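Local structure of argininosuccinate lyase (Chelativorans sp., 6RXA) at residues A[38-43]-A[84-89]; A[49-54]-A[58-63]; A[369-374]-A[383-388]. The protein cleaves C–N bonds as an EDDS lyase of the aspartase/fumarase superfamily and probably also splits argininosuccinate into fumarate and arginine. The protein carries 2 engineered substitutions. All coordinates share one frame; numbering follows the deposited sequence.

Contact 1: A[38-43]-A[84-89]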
loop_
_atom_site.group_PDB
_atom_site.type_symbol
_atom_site.label_atom_id
_atom_site.label_comp_id
_atom_site.label_asym_id
_atom_site.label_seq_id
_atom_site.Cartn_x
_atom_site.Cartn_y
_atom_site.Cartn_z
ATOM N N ALA A 38 -4.444 -1.584 -25.898
ATOM C CA ALA A 38 -4.169 -0.156 -25.898
ATOM C C ALA A 38 -2.801 0.158 -26.492
ATOM O O ALA A 38 -2.642 1.179 -27.176
ATOM C CB ALA A 38 -4.270 0.395 -24.474
ATOM N N VAL A 39 -1.804 -0.692 -26.249
ATOM C CA VAL A 39 -0.441 -0.420 -26.706
ATOM C C VAL A 39 -0.223 -0.862 -28.142
ATOM O O VAL A 39 0.639 -0.285 -28.832
ATOM C CB VAL A 39 0.558 -1.109 -25.760
ATOM C CG1 VAL A 39 1.974 -0.996 -26.253
ATOM C CG2 VAL A 39 0.462 -0.485 -24.387
ATOM N N PHE A 40 -1.007 -1.813 -28.626
ATOM C CA PHE A 40 -0.784 -2.374 -29.953
ATOM C C PHE A 40 -0.650 -1.336 -31.062
ATOM O O PHE A 40 0.274 -1.463 -31.884
ATOM C CB PHE A 40 -1.907 -3.355 -30.300
ATOM C CG PHE A 40 -1.899 -3.752 -31.745
ATOM C CD1 PHE A 40 -0.884 -4.549 -32.227
ATOM C CD2 PHE A 40 -2.865 -3.299 -32.619
ATOM C CE1 PHE A 40 -0.839 -4.910 -33.558
ATOM C CE2 PHE A 40 -2.827 -3.655 -33.952
ATOM C CZ PHE A 40 -1.811 -4.460 -34.420
ATOM N N PRO A 41 -1.513 -0.326 -31.170
ATOM C CA PRO A 41 -1.332 0.658 -32.250
ATOM C C PRO A 41 -0.019 1.402 -32.169
ATOM O O PRO A 41 0.525 1.792 -33.209
ATOM C CB PRO A 41 -2.545 1.590 -32.116
ATOM C CG PRO A 41 -3.160 1.280 -30.806
ATOM C CD PRO A 41 -2.771 -0.122 -30.430
ATOM N N TYR A 42 0.505 1.623 -30.962
ATOM C CA TYR A 42 1.816 2.252 -30.827
ATOM C C TYR A 42 2.926 1.310 -31.272
ATOM O O TYR A 42 3.876 1.738 -31.944
ATOM C CB TYR A 42 2.025 2.702 -29.379
ATOM C CG TYR A 42 0.978 3.697 -28.939
ATOM C CD1 TYR A 42 1.065 5.035 -29.303
ATOM C CD2 TYR A 42 -0.119 3.297 -28.195
ATOM C CE1 TYR A 42 0.090 5.952 -28.922
ATOM C CE2 TYR A 42 -1.097 4.216 -27.809
ATOM C CZ TYR A 42 -0.988 5.529 -28.180
ATOM O OH TYR A 42 -1.962 6.426 -27.779
ATOM N N ASP A 43 2.830 0.030 -30.901
ATOM C CA ASP A 43 3.773 -0.956 -31.417
ATOM C C ASP A 43 3.822 -0.916 -32.939
ATOM O O ASP A 43 4.903 -1.007 -33.533
ATOM C CB ASP A 43 3.396 -2.366 -30.953
ATOM C CG ASP A 43 3.821 -2.658 -29.517
ATOM O OD1 ASP A 43 4.314 -1.757 -28.815
ATOM O OD2 ASP A 43 3.658 -3.819 -29.089
ATOM N N SER A 84 -5.430 -12.054 -31.206
ATOM C CA SER A 84 -4.254 -12.903 -31.058
ATOM C C SER A 84 -3.037 -12.327 -31.771
ATOM O O SER A 84 -1.909 -12.745 -31.484
ATOM C CB SER A 84 -4.527 -14.321 -31.573
ATOM O OG SER A 84 -4.554 -14.375 -32.989
ATOM N N LEU A 85 -3.231 -11.365 -32.671
ATOM C CA LEU A 85 -2.132 -10.787 -33.430
ATOM C C LEU A 85 -1.580 -9.518 -32.801
ATOM O O LEU A 85 -0.785 -8.826 -33.438
ATOM C CB LEU A 85 -2.591 -10.464 -34.848
ATOM C CG LEU A 85 -3.042 -11.697 -35.625
ATOM C CD1 LEU A 85 -3.513 -11.290 -36.991
ATOM C CD2 LEU A 85 -1.900 -12.707 -35.706
ATOM N N ARG A 86 -1.987 -9.190 -31.579
ATOM C CA ARG A 86 -1.620 -7.917 -30.960
ATOM C C ARG A 86 -0.379 -7.991 -30.077
ATOM O O ARG A 86 0.007 -6.964 -29.511
ATOM C CB ARG A 86 -2.804 -7.330 -30.187
ATOM C CG ARG A 86 -3.951 -6.979 -31.107
ATOM C CD ARG A 86 -5.191 -6.525 -30.355
ATOM N NE ARG A 86 -6.313 -6.446 -31.276
ATOM C CZ ARG A 86 -7.577 -6.262 -30.920
ATOM N NH1 ARG A 86 -7.895 -6.120 -29.640
ATOM N NH2 ARG A 86 -8.515 -6.219 -31.857
ATOM N N THR A 87 0.251 -9.159 -29.942
ATOM C CA THR A 87 1.565 -9.296 -29.325
ATOM C C THR A 87 2.591 -9.610 -30.412
ATOM O O THR A 87 2.233 -9.999 -31.528
ATOM C CB THR A 87 1.578 -10.362 -28.228
ATOM O OG1 THR A 87 1.169 -11.623 -28.755
ATOM C CG2 THR A 87 0.632 -9.956 -27.083
ATOM N N TYR A 88 3.875 -9.443 -30.075
ATOM C CA TYR A 88 4.889 -9.260 -31.111
ATOM C C TYR A 88 5.108 -10.519 -31.959
ATOM O O TYR A 88 5.018 -10.470 -33.188
ATOM C CB TYR A 88 6.228 -8.758 -30.539
ATOM C CG TYR A 88 7.171 -8.640 -31.693
ATOM C CD1 TYR A 88 7.006 -7.613 -32.620
ATOM C CD2 TYR A 88 8.140 -9.600 -31.936
ATOM C CE1 TYR A 88 7.796 -7.534 -33.737
ATOM C CE2 TYR A 88 8.944 -9.523 -33.065
ATOM C CZ TYR A 88 8.765 -8.480 -33.950
ATOM O OH TYR A 88 9.541 -8.378 -35.085
ATOM N N LEU A 89 5.499 -11.634 -31.344
ATOM C CA LEU A 89 5.840 -12.795 -32.164
ATOM C C LEU A 89 4.658 -13.266 -32.999
ATOM O O LEU A 89 4.858 -13.584 -34.183
ATOM C CB LEU A 89 6.468 -13.915 -31.328
ATOM C CG LEU A 89 7.909 -13.643 -30.885
ATOM C CD1 LEU A 89 8.408 -14.747 -29.960
ATOM C CD2 LEU A 89 8.839 -13.507 -32.094
HETATM O O HOH W 1 2.637 -5.920 -30.354
#
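The ring of Phe-40 receives the aliphatic part of Arg-86 on one of its faces. Arg-86 CG stands 4.1 Å from the centroid of the Phe-40 ring and 18° off the ring normal, displaced toward the rim on the CG side, which makes this a CH-pi contact. The ring also meets the backbone of the turn: Phe-40 CD1 lies 3.7 Å from Arg-86 CA, while Leu-85 O approaches obliquely, 3.9 Å from Phe-40 CE1. Phe-40 reaches this position because its CG is trans to the backbone N (chi1 168°), which carries the ring off helix 35-56 toward the turn. The two side chains cross at about a right angle, and the guanidinium lies beyond the ring rather than over it. Arginine suits the site because its methylenes lie over the CG side of the ring while the chain leads the charged group onward: NH2 bonds to Ala-79 O and NH1 to Ser-37 OG, bonds that help fix the guanidinium.

Beside this apolar patch, a water spans the segments, donating to Asp-43 OD2 at 2.7 Å and to Arg-86 O at 3.0 Å, so the carboxylate and the carbonyl, both acceptors, can share it. Pro-41 fits the kink of 38-43, where its own N has no hydrogen to give and Tyr-42 N makes only a weak bond to Val-39 O.

Leu-89, at the start of helix 88-99, packs on Ser-281 of one neighbouring subunit and Arg-383 of another. Phe-40 also packs on Asp-76 and Ala-79, so helix 35-56 meets here both helix 62-79 and the turn leading into helix 88-99, while Ala-38 and Tyr-42 face the long helix 112-147.

Contact 2: A[49-54]-A[58-63]; sequences AHVVML and GILTVE
Leu-54 is gripped by both its backbone and its side chain. Its carbonyl oxygen takes two bonds from the chain that turns back over the helix end: Ile-59 N donates to Leu-54 O at 2.9 Å, nearly along the C=O axis although bent at the hydrogen (133°), and Leu-60 N donates to Leu-54 O over 3.3 Å, straighter at 166° but from above the carbonyl plane. The first is the long-range bond of a Schellman motif, whose turning residue, Gly-58, has a positive phi that a residue without a side chain adopts easily.

The tight part is apolar and buried. Leu-54 CD1 is 3.9 Å from Leu-60 CD1, and Leu-54 CB sits 3.8 Å from Leu-60 CG. Val-51, one turn earlier, extends the patch: its CG1, trans to the backbone N (chi1 164°), meets Leu-60 CD1 at 3.9 Å. Branched aliphatic residues suit these three places, where they interlock without leaving a polar group to satisfy.

Toward the looser, solvent side, Leu-54 CD2 lies 3.7 Å from CD1 of the partly exposed Ile-59, the apolar contact between residues joined by the long-range bond that commonly accompanies a Schellman motif. Gly-58 and Thr-61 are exposed. The CB of Thr-61 is directed away from 49-54, and threonine suits this N-cap position, for its OG1 accepts from Glu-64 N.

The turn thus joins helix 35-56 to helix 62-79, where Val-51 and Leu-60 both pack on Ile-68. Elsewhere on the first helix, Val-52 rests on helix 451-500 and on helix 212-218.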
loop_
_atom_site.group_PDB
_atom_site.type_symbol
_atom_site.label_atom_id
_atom_site.label_comp_id
_atom_site.label_asym_id
_atom_site.label_seq_id
_atom_site.Cartn_x
_atom_site.Cartn_y
_atom_site.Cartn_z
ATOM N N ALA A 49 8.528 3.118 -37.780
ATOM C CA ALA A 49 9.664 4.002 -37.530
ATOM C C ALA A 49 10.981 3.236 -37.549
ATOM O O ALA A 49 11.985 3.722 -38.094
ATOM C CB ALA A 49 9.493 4.724 -36.193
ATOM N N HIS A 50 11.007 2.051 -36.939
ATOM C CA HIS A 50 12.227 1.254 -36.933
ATOM C C HIS A 50 12.630 0.889 -38.353
ATOM O O HIS A 50 13.800 1.025 -38.735
ATOM C CB HIS A 50 12.004 0.006 -36.083
ATOM C CG HIS A 50 13.219 -0.847 -35.955
ATOM N ND1 HIS A 50 14.298 -0.490 -35.174
ATOM C CD2 HIS A 50 13.528 -2.040 -36.510
ATOM C CE1 HIS A 50 15.221 -1.433 -35.259
ATOM N NE2 HIS A 50 14.783 -2.379 -36.068
ATOM N N VAL A 51 11.663 0.453 -39.164
ATOM C CA VAL A 51 11.936 0.064 -40.546
ATOM C C VAL A 51 12.416 1.250 -41.377
ATOM O O VAL A 51 13.356 1.121 -42.169
ATOM C CB VAL A 51 10.692 -0.617 -41.146
ATOM C CG1 VAL A 51 10.789 -0.690 -42.651
ATOM C CG2 VAL A 51 10.511 -2.006 -40.544
ATOM N N VAL A 52 11.779 2.414 -41.225
ATOM C CA VAL A 52 12.238 3.618 -41.920
ATOM C C VAL A 52 13.680 3.942 -41.539
ATOM O O VAL A 52 14.523 4.210 -42.405
ATOM C CB VAL A 52 11.285 4.795 -41.640
ATOM C CG1 VAL A 52 11.885 6.098 -42.138
ATOM C CG2 VAL A 52 9.936 4.540 -42.285
ATOM N N MET A 53 13.990 3.891 -40.248
ATOM C CA MET A 53 15.361 4.140 -39.807
ATOM C C MET A 53 16.327 3.124 -40.401
ATOM O O MET A 53 17.419 3.492 -40.845
ATOM C CB MET A 53 15.426 4.144 -38.277
ATOM C CG MET A 53 16.823 4.371 -37.701
ATOM S SD MET A 53 17.761 2.838 -37.535
ATOM C CE MET A 53 16.783 1.963 -36.317
ATOM N N LEU A 54 15.960 1.840 -40.407
ATOM C CA LEU A 54 16.853 0.845 -40.989
ATOM C C LEU A 54 17.101 1.140 -42.456
ATOM O O LEU A 54 18.182 0.843 -42.981
ATOM C CB LEU A 54 16.271 -0.556 -40.874
ATOM C CG LEU A 54 16.107 -1.173 -39.498
ATOM C CD1 LEU A 54 15.520 -2.564 -39.623
ATOM C CD2 LEU A 54 17.441 -1.236 -38.779
ATOM N N GLY A 58 20.708 2.045 -44.504
ATOM C CA GLY A 58 21.148 1.083 -45.497
ATOM C C GLY A 58 21.077 -0.359 -45.058
ATOM O O GLY A 58 21.569 -1.237 -45.776
ATOM N N ILE A 59 20.480 -0.632 -43.900
ATOM C CA ILE A 59 20.338 -2.005 -43.424
ATOM C C ILE A 59 19.275 -2.733 -44.232
ATOM O O ILE A 59 19.418 -3.922 -44.548
ATOM C CB ILE A 59 20.048 -2.001 -41.912
ATOM C CG1 ILE A 59 21.276 -1.453 -41.171
ATOM C CG2 ILE A 59 19.696 -3.383 -41.426
ATOM C CD1 ILE A 59 21.041 -1.153 -39.712
ATOM N N LEU A 60 18.204 -2.035 -44.592
ATOM C CA LEU A 60 17.203 -2.545 -45.513
ATOM C C LEU A 60 17.281 -1.746 -46.801
ATOM O O LEU A 60 17.526 -0.535 -46.775
ATOM C CB LEU A 60 15.785 -2.377 -44.961
ATOM C CG LEU A 60 15.456 -3.079 -43.650
ATOM C CD1 LEU A 60 14.039 -2.694 -43.218
ATOM C CD2 LEU A 60 15.577 -4.587 -43.769
ATOM N N THR A 61 17.054 -2.417 -47.927
ATOM C CA THR A 61 16.863 -1.709 -49.175
ATOM C C THR A 61 15.480 -1.058 -49.198
ATOM O O THR A 61 14.575 -1.429 -48.446
ATOM C CB THR A 61 16.968 -2.677 -50.353
ATOM O OG1 THR A 61 15.880 -3.609 -50.305
ATOM C CG2 THR A 61 18.276 -3.445 -50.299
ATOM N N VAL A 62 15.314 -0.075 -50.084
ATOM C CA VAL A 62 13.996 0.532 -50.255
ATOM C C VAL A 62 12.977 -0.528 -50.658
ATOM O O VAL A 62 11.813 -0.481 -50.246
ATOM C CB VAL A 62 14.058 1.697 -51.259
ATOM C CG1 VAL A 62 12.664 2.222 -51.551
ATOM C CG2 VAL A 62 14.930 2.810 -50.714
ATOM N N GLU A 63 13.396 -1.500 -51.472
ATOM C CA GLU A 63 12.481 -2.552 -51.900
ATOM C C GLU A 63 12.044 -3.429 -50.731
ATOM O O GLU A 63 10.858 -3.750 -50.600
ATOM C CB GLU A 63 13.131 -3.393 -53.003
ATOM C CG GLU A 63 13.379 -2.625 -54.301
ATOM C CD GLU A 63 14.801 -2.081 -54.438
ATOM O OE1 GLU A 63 15.319 -2.083 -55.578
ATOM O OE2 GLU A 63 15.400 -1.643 -53.423
#

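Contact 3: A[369-374]-A[383-388]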
loop_
_atom_site.group_PDB
_atom_site.type_symbol
_atom_site.label_atom_id
_atom_site.label_comp_id
_atom_site.label_asym_id
_atom_site.label_seq_id
_atom_site.Cartn_x
_atom_site.Cartn_y
_atom_site.Cartn_z
ATOM N N ASP A 369 -12.110 37.328 15.386
ATOM C CA ASP A 369 -12.100 38.775 15.203
ATOM C C ASP A 369 -12.468 39.508 16.485
ATOM O O ASP A 369 -11.924 40.578 16.772
ATOM C CB ASP A 369 -12.990 39.199 14.046
ATOM C CG ASP A 369 -12.250 39.164 12.731
ATOM O OD1 ASP A 369 -11.214 38.465 12.676
ATOM O OD2 ASP A 369 -12.678 39.840 11.767
ATOM N N LEU A 370 -13.394 38.956 17.281
ATOM C CA LEU A 370 -13.679 39.558 18.585
ATOM C C LEU A 370 -12.435 39.553 19.477
ATOM O O LEU A 370 -12.134 40.554 20.146
ATOM C CB LEU A 370 -14.860 38.843 19.244
ATOM C CG LEU A 370 -15.427 39.442 20.533
ATOM C CD1 LEU A 370 -16.019 40.822 20.258
ATOM C CD2 LEU A 370 -16.474 38.530 21.154
ATOM N N THR A 371 -11.681 38.447 19.469
ATOM C CA THR A 371 -10.458 38.344 20.264
ATOM C C THR A 371 -9.386 39.314 19.771
ATOM O O THR A 371 -8.728 39.995 20.572
ATOM C CB THR A 371 -9.926 36.908 20.178
ATOM O OG1 THR A 371 -10.967 35.962 20.473
ATOM C CG2 THR A 371 -8.763 36.697 21.149
ATOM N N ASP A 372 -9.161 39.353 18.451
ATOM C CA ASP A 372 -8.172 40.266 17.891
ATOM C C ASP A 372 -8.524 41.709 18.216
ATOM O O ASP A 372 -7.630 42.541 18.433
ATOM C CB ASP A 372 -8.114 40.112 16.369
ATOM C CG ASP A 372 -7.332 38.887 15.905
ATOM O OD1 ASP A 372 -6.374 38.465 16.581
ATOM O OD2 ASP A 372 -7.663 38.364 14.824
ATOM N N MET A 373 -9.822 42.020 18.256
ATOM C CA MET A 373 -10.256 43.374 18.577
ATOM C C MET A 373 -9.861 43.754 19.996
ATOM O O MET A 373 -9.406 44.880 20.242
ATOM C CB MET A 373 -11.767 43.492 18.369
ATOM C CG MET A 373 -12.334 44.890 18.587
ATOM S SD MET A 373 -12.712 45.209 20.315
ATOM C CE MET A 373 -14.290 44.375 20.456
ATOM N N LEU A 374 -10.025 42.833 20.953
ATOM C CA LEU A 374 -9.630 43.135 22.322
ATOM C C LEU A 374 -8.135 43.431 22.402
ATOM O O LEU A 374 -7.717 44.419 23.009
ATOM C CB LEU A 374 -9.987 41.987 23.259
ATOM C CG LEU A 374 -11.456 41.574 23.329
ATOM C CD1 LEU A 374 -11.636 40.478 24.384
ATOM C CD2 LEU A 374 -12.353 42.748 23.599
ATOM N N ARG A 383 -3.323 35.526 24.575
ATOM C CA ARG A 383 -3.781 34.409 25.398
ATOM C C ARG A 383 -4.881 34.843 26.367
ATOM O O ARG A 383 -5.855 34.110 26.563
ATOM C CB ARG A 383 -2.584 33.772 26.110
ATOM C CG ARG A 383 -2.828 32.391 26.722
ATOM C CD ARG A 383 -3.405 31.393 25.725
ATOM N NE ARG A 383 -2.585 31.282 24.519
ATOM C CZ ARG A 383 -3.070 31.143 23.292
ATOM N NH1 ARG A 383 -2.236 31.065 22.259
ATOM N NH2 ARG A 383 -4.382 31.078 23.094
ATOM N N GLU A 384 -4.768 36.031 26.975
ATOM C CA GLU A 384 -5.825 36.452 27.900
ATOM C C GLU A 384 -7.103 36.828 27.154
ATOM O O GLU A 384 -8.213 36.577 27.643
ATOM C CB GLU A 384 -5.376 37.623 28.779
ATOM C CG GLU A 384 -6.453 38.046 29.802
ATOM C CD GLU A 384 -6.060 39.258 30.647
ATOM O OE1 GLU A 384 -5.063 39.931 30.308
ATOM O OE2 GLU A 384 -6.758 39.538 31.649
ATOM N N ALA A 385 -6.971 37.475 25.996
ATOM C CA ALA A 385 -8.151 37.790 25.202
ATOM C C ALA A 385 -8.881 36.515 24.804
ATOM O O ALA A 385 -10.111 36.441 24.873
ATOM C CB ALA A 385 -7.745 38.583 23.963
ATOM N N HIS A 386 -8.131 35.493 24.397
ATOM C CA HIS A 386 -8.729 34.225 23.990
ATOM C C HIS A 386 -9.555 33.621 25.117
ATOM O O HIS A 386 -10.678 33.155 24.888
ATOM C CB HIS A 386 -7.594 33.314 23.541
ATOM C CG HIS A 386 -8.005 31.922 23.198
ATOM N ND1 HIS A 386 -8.359 30.996 24.156
ATOM C CD2 HIS A 386 -8.065 31.282 22.009
ATOM C CE1 HIS A 386 -8.641 29.847 23.563
ATOM N NE2 HIS A 386 -8.458 29.990 22.262
ATOM N N GLU A 387 -9.042 33.656 26.348
ATOM C CA GLU A 387 -9.779 33.073 27.465
ATOM C C GLU A 387 -11.082 33.820 27.727
ATOM O O GLU A 387 -12.101 33.201 28.064
ATOM C CB GLU A 387 -8.901 33.074 28.721
ATOM C CG GLU A 387 -9.342 32.095 29.809
ATOM C CD GLU A 387 -9.259 30.634 29.374
ATOM O OE1 GLU A 387 -10.204 29.875 29.669
ATOM O OE2 GLU A 387 -8.254 30.244 28.742
ATOM N N ILE A 388 -11.070 35.146 27.601
ATOM C CA ILE A 388 -12.301 35.913 27.771
ATOM C C ILE A 388 -13.320 35.510 26.711
ATOM O O ILE A 388 -14.497 35.261 27.007
ATOM C CB ILE A 388 -12.019 37.421 27.701
ATOM C CG1 ILE A 388 -11.183 37.888 28.892
ATOM C CG2 ILE A 388 -13.355 38.181 27.657
ATOM C CD1 ILE A 388 -10.673 39.312 28.742
#
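Thr-371 meets Ala-385 and His-386 through its methyl group: chi1 -51° sets OG1 beside the backbone N and thereby CG2 trans to it, aimed at the facing helix. The same rotation lets OG1 bond to Met-367 O one turn back, so the hydroxyl is satisfied inside the helix and an apolar group is left for the interface. CG2 of Thr-371 comes 3.5 Å from Ala-385 CB and equally close, 3.5 Å, to His-386 N, touching the backbone of the second helix. Alanine is apt here: with nothing beyond CB, it lets the Thr-371 and Ala-385 CA atoms approach to 5.5 Å.

The axes come within 8.7 Å of each other at 134° between their directions, roughly antiparallel but splayed. They belong to helices 367-378 and 382-399, which follow each other in the chain as a helical hairpin of the C-terminal argininosuccinate lyase region. Leu-374, a turn beyond Thr-371, continues the seam: its CB lies 4.1 Å from Ala-385 CB. Away from the close approach the side chains must reach farther, and leucine and isoleucine have the length and branching for it, Leu-374 CD1 meeting Ile-388 CG2 at 4.4 Å. Leu-374 also packs on Val-389 and Ile-380.

On the side of His-386, the hairpin faces another copy of the protein. Thr-371 and His-386 pack on Pro-284 of that neighbouring subunit, and His-386 NE2 bonds to its Ser-280 O; Ser-280, Ser-281 and Pro-284 belong there to the superfamily's signature loop. Arg-383 NH2, 3.7 Å above the His-386 ring and offset toward its rim, bonds to Ser-281 O of the same subunit.

From the N terminus, the chain enters helix 35-56, which supplies the first segment of both contact 1 and contact 2. Contact 2 closes first, a short loop where this helix turns into helix 62-79. Contact 1 closes later, after helix 62-79 has run its length, so its larger loop encloses that of contact 2; their centres are 21 Å apart and they do not touch. Together they tie three successive N-terminal helices, 35-56, 62-79 and 88-99. Contact 3 follows in series, closing a small loop between helices 367-378 and 382-399 on the opposite side of the chain's centre, about 69 Å from contact 1 and 80 Å from contact 2 between centres. None of the loops cross.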